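Local coordinates for SOXX (Paracoccus pantotrophus, PDB 2C1D), which is a c-type cytochrome subunit of the SoxXA complex, a heme enzyme that initiates sulfur oxidation, and probably carries electrons through its heme c, at residues Gly65-Arg76 against Glu126-Glu137. Numbering follows the deposited sequence.
With HEC (heme c), chain O.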
# COMPACT_ATOMS: atom_id res chain seq x y z
N GLY B 65 30.17 5.79 6.48
CA GLY B 65 30.67 7.13 6.76
C GLY B 65 29.85 7.92 7.76
O GLY B 65 30.20 9.05 8.07
N ALA B 66 28.76 7.38 8.30
CA ALA B 66 27.98 8.16 9.28
C ALA B 66 28.80 8.39 10.57
O ALA B 66 28.56 9.34 11.29
CB ALA B 66 26.60 7.49 9.60
N GLY B 67 29.77 7.52 10.83
CA GLY B 67 30.69 7.69 11.94
C GLY B 67 31.56 8.94 11.82
O GLY B 67 32.04 9.44 12.84
N ASP B 68 31.74 9.42 10.59
CA ASP B 68 32.46 10.67 10.28
C ASP B 68 31.57 11.91 10.27
O ASP B 68 32.04 13.02 10.51
CB ASP B 68 33.08 10.62 8.86
CG ASP B 68 34.11 9.52 8.67
OD1 ASP B 68 35.07 9.42 9.49
OD2 ASP B 68 34.07 8.73 7.68
N ARG B 69 30.29 11.73 9.91
CA ARG B 69 29.38 12.85 9.70
C ARG B 69 28.74 13.34 10.98
O ARG B 69 28.27 14.49 11.04
CB ARG B 69 28.26 12.43 8.73
CG ARG B 69 28.74 11.94 7.36
CD ARG B 69 27.63 11.85 6.29
NE ARG B 69 26.82 10.63 6.43
CZ ARG B 69 27.14 9.45 5.90
NH1 ARG B 69 28.25 9.29 5.20
NH2 ARG B 69 26.33 8.41 6.07
N TRP B 70 28.68 12.46 11.99
CA TRP B 70 27.98 12.75 13.23
C TRP B 70 28.79 12.30 14.44
O TRP B 70 29.52 11.32 14.38
CB TRP B 70 26.64 12.00 13.27
CG TRP B 70 25.79 12.19 12.07
CD1 TRP B 70 25.69 11.35 11.02
CD2 TRP B 70 24.93 13.29 11.79
NE1 TRP B 70 24.80 11.85 10.09
CE2 TRP B 70 24.32 13.04 10.56
CE3 TRP B 70 24.60 14.47 12.48
CZ2 TRP B 70 23.42 13.92 9.98
CZ3 TRP B 70 23.70 15.33 11.93
CH2 TRP B 70 23.11 15.06 10.68
N THR B 71 28.62 13.01 15.54
CA THR B 71 29.18 12.59 16.82
C THR B 71 28.30 11.47 17.37
O THR B 71 27.14 11.34 16.99
CB THR B 71 29.17 13.72 17.86
OG1 THR B 71 27.83 14.10 18.13
CG2 THR B 71 29.83 15.02 17.33
N GLU B 72 28.85 10.72 18.31
CA GLU B 72 28.07 9.76 19.09
C GLU B 72 26.71 10.33 19.53
O GLU B 72 25.68 9.67 19.34
CB GLU B 72 28.87 9.29 20.30
CG GLU B 72 28.14 8.32 21.22
CD GLU B 72 28.98 7.93 22.42
OE1 GLU B 72 30.13 8.36 22.54
OE2 GLU B 72 28.47 7.19 23.27
N ALA B 73 26.70 11.54 20.08
CA ALA B 73 25.47 12.11 20.63
C ALA B 73 24.45 12.40 19.54
O ALA B 73 23.25 12.24 19.72
CB ALA B 73 25.77 13.40 21.40
N GLN B 74 24.93 12.89 18.41
CA GLN B 74 24.04 13.11 17.28
C GLN B 74 23.44 11.78 16.81
O GLN B 74 22.26 11.72 16.51
CB GLN B 74 24.79 13.82 16.16
CG GLN B 74 25.05 15.27 16.54
CD GLN B 74 25.99 16.01 15.61
OE1 GLN B 74 26.92 15.43 15.03
NE2 GLN B 74 25.75 17.30 15.48
N LEU B 75 24.26 10.75 16.73
CA LEU B 75 23.83 9.46 16.22
C LEU B 75 22.77 8.89 17.16
O LEU B 75 21.78 8.37 16.70
CB LEU B 75 25.01 8.50 16.04
CG LEU B 75 26.03 8.86 14.95
CD1 LEU B 75 27.28 8.02 15.08
CD2 LEU B 75 25.44 8.69 13.55
N ARG B 76 22.95 9.06 18.47
CA ARG B 76 21.97 8.56 19.45
C ARG B 76 20.61 9.20 19.23
O ARG B 76 19.58 8.53 19.18
CB ARG B 76 22.47 8.81 20.88
CG ARG B 76 21.50 8.48 22.01
CD ARG B 76 22.13 8.72 23.40
NE ARG B 76 23.29 7.86 23.57
CZ ARG B 76 24.56 8.26 23.67
NH1 ARG B 76 24.92 9.54 23.61
NH2 ARG B 76 25.49 7.34 23.81
N GLU B 126 21.74 1.91 21.98
CA GLU B 126 23.15 2.11 22.29
C GLU B 126 24.04 1.20 21.46
O GLU B 126 25.13 1.60 21.02
CB GLU B 126 23.42 1.90 23.79
CG GLU B 126 22.78 2.96 24.69
CD GLU B 126 23.27 4.37 24.43
OE1 GLU B 126 24.47 4.53 24.14
OE2 GLU B 126 22.46 5.32 24.51
N ASP B 127 23.56 -0.03 21.23
CA ASP B 127 24.24 -1.03 20.43
C ASP B 127 24.33 -0.60 18.95
O ASP B 127 25.38 -0.81 18.30
CB ASP B 127 23.52 -2.39 20.54
CG ASP B 127 23.67 -3.05 21.92
OD1 ASP B 127 24.48 -2.62 22.77
OD2 ASP B 127 23.02 -4.07 22.25
N VAL B 128 23.26 -0.00 18.43
CA VAL B 128 23.22 0.46 17.05
C VAL B 128 24.19 1.65 16.93
O VAL B 128 25.02 1.68 16.05
CB VAL B 128 21.81 0.86 16.64
CG1 VAL B 128 21.82 1.66 15.32
CG2 VAL B 128 20.94 -0.42 16.50
N VAL B 129 24.11 2.60 17.86
CA VAL B 129 25.00 3.76 17.89
C VAL B 129 26.48 3.36 17.89
O VAL B 129 27.27 3.94 17.15
CB VAL B 129 24.70 4.67 19.10
CG1 VAL B 129 25.79 5.71 19.29
CG2 VAL B 129 23.38 5.35 18.93
N ALA B 130 26.84 2.36 18.69
CA ALA B 130 28.22 1.92 18.81
C ALA B 130 28.73 1.39 17.48
O ALA B 130 29.91 1.55 17.14
CB ALA B 130 28.36 0.87 19.88
N PHE B 131 27.84 0.75 16.71
CA PHE B 131 28.24 0.31 15.39
C PHE B 131 28.36 1.51 14.44
O PHE B 131 29.31 1.57 13.68
CB PHE B 131 27.30 -0.73 14.81
CG PHE B 131 27.70 -1.17 13.45
CD1 PHE B 131 28.81 -1.99 13.28
CD2 PHE B 131 27.03 -0.69 12.32
CE1 PHE B 131 29.23 -2.36 12.02
CE2 PHE B 131 27.43 -1.07 11.06
CZ PHE B 131 28.52 -1.91 10.90
N LEU B 132 27.42 2.44 14.50
CA LEU B 132 27.42 3.59 13.61
C LEU B 132 28.70 4.42 13.79
O LEU B 132 29.21 4.99 12.83
CB LEU B 132 26.19 4.45 13.84
CG LEU B 132 24.85 3.85 13.41
CD1 LEU B 132 23.73 4.63 14.00
CD2 LEU B 132 24.70 3.78 11.90
N VAL B 133 29.21 4.48 15.02
CA VAL B 133 30.43 5.22 15.29
C VAL B 133 31.63 4.62 14.53
O VAL B 133 32.54 5.34 14.17
CB VAL B 133 30.69 5.35 16.84
CG1 VAL B 133 32.10 5.79 17.15
CG2 VAL B 133 29.69 6.32 17.45
N THR B 134 31.62 3.30 14.28
CA THR B 134 32.74 2.66 13.59
C THR B 134 32.76 2.89 12.09
O THR B 134 33.74 2.54 11.44
CB THR B 134 32.84 1.11 13.84
OG1 THR B 134 31.73 0.41 13.24
CG2 THR B 134 32.78 0.77 15.31
N LEU B 135 31.67 3.41 11.54
CA LEU B 135 31.53 3.54 10.09
C LEU B 135 32.25 4.80 9.65
O LEU B 135 31.64 5.85 9.48
CB LEU B 135 30.05 3.56 9.68
CG LEU B 135 29.28 2.25 9.87
CD1 LEU B 135 27.78 2.47 9.64
CD2 LEU B 135 29.83 1.17 8.93
N LYS B 136 33.56 4.66 9.47
CA LYS B 136 34.43 5.78 9.16
C LYS B 136 35.12 5.57 7.82
O LYS B 136 35.27 4.43 7.35
CB LYS B 136 35.49 5.93 10.26
CG LYS B 136 34.99 6.61 11.52
CD LYS B 136 35.74 6.09 12.77
CE LYS B 136 35.53 6.98 14.03
NZ LYS B 136 34.48 8.03 13.89
N GLU B 137 35.58 6.68 7.24
CA GLU B 137 36.52 6.69 6.11
C GLU B 137 35.87 6.27 4.80
O GLU B 137 36.49 6.41 3.74
CB GLU B 137 37.78 5.81 6.40
CG GLU B 137 38.47 6.14 7.73
CD GLU B 137 39.74 5.34 8.00
OE1 GLU B 137 39.66 4.29 8.70
OE2 GLU B 137 40.82 5.77 7.54
FE HEC O . 17.68 6.26 8.65
CHA HEC O . 18.80 9.38 7.88
CHB HEC O . 20.42 5.70 10.54
CHC HEC O . 16.38 3.28 9.61
CHD HEC O . 15.06 6.61 6.40
NA HEC O . 19.30 7.36 9.15
C1A HEC O . 19.59 8.60 8.67
C2A HEC O . 20.90 8.97 9.17
C3A HEC O . 21.37 7.94 9.92
C4A HEC O . 20.34 6.91 9.91
CMA HEC O . 22.70 7.80 10.68
CAA HEC O . 21.56 10.32 8.87
CBA HEC O . 21.95 10.44 7.41
CGA HEC O . 23.27 9.78 7.29
O1A HEC O . 24.22 10.35 7.87
O2A HEC O . 23.39 8.71 6.65
NB HEC O . 18.29 4.78 9.81
C1B HEC O . 19.43 4.77 10.58
C2B HEC O . 19.40 3.60 11.45
C3B HEC O . 18.29 2.92 11.19
C4B HEC O . 17.57 3.66 10.16
CMB HEC O . 20.53 3.22 12.42
CAB HEC O . 17.84 1.60 11.89
CBB HEC O . 17.81 1.76 13.26
NC HEC O . 16.01 5.11 8.09
C1C HEC O . 15.67 3.92 8.64
C2C HEC O . 14.50 3.42 7.93
C3C HEC O . 14.04 4.41 7.14
C4C HEC O . 15.06 5.45 7.16
CMC HEC O . 13.70 2.18 8.35
CAC HEC O . 12.79 4.43 6.19
CBC HEC O . 11.57 4.16 6.67
ND HEC O . 17.00 7.78 7.35
C1D HEC O . 15.92 7.69 6.49
C2D HEC O . 15.84 8.91 5.72
C3D HEC O . 17.02 9.77 6.19
C4D HEC O . 17.68 8.98 7.19
CMD HEC O . 14.79 9.29 4.64
CAD HEC O . 17.46 11.19 5.71
CBD HEC O . 16.78 12.23 6.60
CGD HEC O . 15.97 13.23 5.79
O1D HEC O . 14.70 13.12 5.78
O2D HEC O . 16.64 14.11 5.18
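Arg76 and Glu126 tie together two helices of a cytochrome c fold, 72-81 and the C-terminal 122-133, whose short segments here run at 133° with axes 9.4 Å apart. The grip is side-on: NE of Arg76 meets OE2 of Glu126 at 2.8 Å and NH2 meets OE1, each oxygen offering its syn lone pair, with guanidinium and carboxylate nearly coplanar. Glu126 reaches this position by a bend at chi2 (-61°), while Arg76 turns at chi3. NH2 also binds OE2 of Glu72, one helical turn earlier, on the anti side and tilted out of the carboxylate plane, and NH1 donates to the backbone oxygen of Val15; an alanine in place of Arg76 would probably leave the two glutamates without their shared positive mate and weaken the tie to Val15.

Beside the salt bridge, short, branched Val129 fits close against the backbone of the neighbouring helix: its CG2 lies 3.5 Å from CA of Arg76, and CG1 rests against CG of Glu72. Leu75, with CG anti to its carbonyl carbon (chi1 -68°), sets CD1 against both CB of Leu132 and CG2 of Val133, while its CD2 comes near heme methyl CMA. Leu132 CD1 and Val128 CG1 face another heme methyl, CMB, so this apolar layer continues into the heme pocket.

Farther along, Gly67 passes so near the C-terminal turn that a beta carbon would clash with the carbonyl oxygens of Leu132, Val133 and Leu135; its N donates a weak bond to Leu135 O. From the end of this short helix Arg69 NE and NH2 clasp heme propionate oxygens O1A and O2A, and Trp70, just beyond it, donates NE1 to O1A at 2.7 Å. At the chain end, Asp68 OD2 accepts from Glu137 N at 2.6 Å through its syn lone pair.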